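Local coordinates for sulfate permease family protein (Vibrio cholerae, PDB 4DGH), which probably moves anions across the membrane as a SulP-family transporter, the present piece being its cytoplasmic STAS domain, at the interface of chains A and B. Numbering follows the deposited sequence. Chains: chain A/B, Sulfate permease family protein.

The interface of chains A and B. Residues chain A 19, 45, 47-49; chain B 64, 68.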
# COMPACT_ATOMS: atom_id res chain seq x y z
N ARG A 19 22.67 14.37 -7.27
CA ARG A 19 21.72 14.14 -8.35
C ARG A 19 21.93 12.79 -9.07
O ARG A 19 20.96 12.19 -9.57
CB ARG A 19 21.97 15.23 -9.42
CG ARG A 19 20.70 15.85 -9.92
CD ARG A 19 21.08 17.07 -10.76
NE ARG A 19 21.96 16.57 -11.79
CZ ARG A 19 21.51 16.20 -12.98
NH1 ARG A 19 20.22 16.37 -13.26
NH2 ARG A 19 22.34 15.69 -13.89
N ILE A 45 10.16 9.17 -16.11
CA ILE A 45 10.90 10.40 -15.85
C ILE A 45 11.92 10.69 -16.95
O ILE A 45 12.42 9.78 -17.63
CB ILE A 45 11.63 10.40 -14.50
CG1 ILE A 45 12.66 9.26 -14.48
CG2 ILE A 45 10.58 10.39 -13.38
CD1 ILE A 45 13.53 9.18 -13.22
N GLU A 47 14.93 12.49 -16.65
CA GLU A 47 16.30 12.27 -16.28
C GLU A 47 16.39 11.12 -15.32
O GLU A 47 15.55 11.01 -14.37
CB GLU A 47 16.83 13.42 -15.52
CG GLU A 47 17.28 14.53 -16.41
CD GLU A 47 17.73 15.65 -15.55
OE1 GLU A 47 18.60 15.37 -14.68
OE2 GLU A 47 17.16 16.75 -15.71
N THR A 48 17.41 10.31 -15.56
CA THR A 48 17.70 9.15 -14.71
C THR A 48 19.00 9.29 -13.93
O THR A 48 19.95 9.96 -14.35
CB THR A 48 17.62 7.81 -15.50
OG1 THR A 48 18.52 7.85 -16.62
CG2 THR A 48 16.16 7.55 -16.02
N PRO A 49 19.07 8.62 -12.75
CA PRO A 49 20.31 8.69 -11.99
C PRO A 49 21.40 7.87 -12.75
O PRO A 49 21.05 7.03 -13.55
CB PRO A 49 19.93 7.99 -10.64
CG PRO A 49 18.79 7.07 -10.98
CD PRO A 49 18.10 7.65 -12.23
N ILE B 64 16.61 12.23 -7.46
CA ILE B 64 16.10 12.73 -8.72
C ILE B 64 14.75 12.12 -9.09
O ILE B 64 13.92 12.78 -9.76
CB ILE B 64 17.14 12.59 -9.88
CG1 ILE B 64 16.93 13.69 -10.95
CG2 ILE B 64 17.35 11.10 -10.30
CD1 ILE B 64 18.12 13.81 -11.93
N GLN B 68 11.43 14.50 -9.52
CA GLN B 68 10.68 14.64 -10.77
C GLN B 68 9.22 14.20 -10.57
O GLN B 68 8.32 14.76 -11.18
CB GLN B 68 11.34 13.84 -11.88
CG GLN B 68 12.62 14.53 -12.35
CD GLN B 68 13.46 13.62 -13.24
OE1 GLN B 68 14.19 12.76 -12.72
NE2 GLN B 68 13.41 13.82 -14.56
O HOH W 1 19.14 11.32 -7.66
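B:Ile64 packs against the carbon stems of A:Arg19 and A:Glu47 and the ring of A:Pro49, among polar atoms of chain A. Both chains are STAS domains of the SulP transporter, and the intruding residue is the first of helix 64-78, so chain B presents a helix start to loops of chain A. The closely packed part lies around this isoleucine, which buries 93 Å² here. CG1 is roughly anti to the backbone N, skewed by nearly 30° (chi1 -152°), and chi2 is extended, which sets CD1 against the stem of A:Glu47, met at about a right angle, 3.8 Å from its CB. That methyl also lies 3.9 Å from A:Arg19 CG, though both chain A residues are poorly ordered and these contacts are approximate. The other branch sets CG2 against A:Pro49 CD at 4.0 Å.

One turn further along the helix, B:Gln68 lies crosswise to A:Ile45, with its CB 3.8 Å from A:Ile45 CG2. Its extended stem ends in an amide turned by chi3 (-80°) towards the backbone of A:Glu47. As modelled, OE1 is 2.8 Å from A:Glu47 O, a clash of two acceptors, and NE2 is 2.9 Å from A:Glu47 N, facing donor with donor. Exchanging OE1 and NE2 would probably turn both pairs into hydrogen bonds, matched to the backbone N-H and C=O of A:Glu47.

The whole interface of the two copies is not an exact two-fold, and it may reflect crystal packing. On the looser flank, perhaps nearer solvent, a water accepts a hydrogen bond from B:Ile64 N, 2.7 Å away, and lies 2.8 Å from A:Arg19 O, linking the two. The salt bridge modelled between A:Arg19 and A:Glu47 is implausibly short and doubtful.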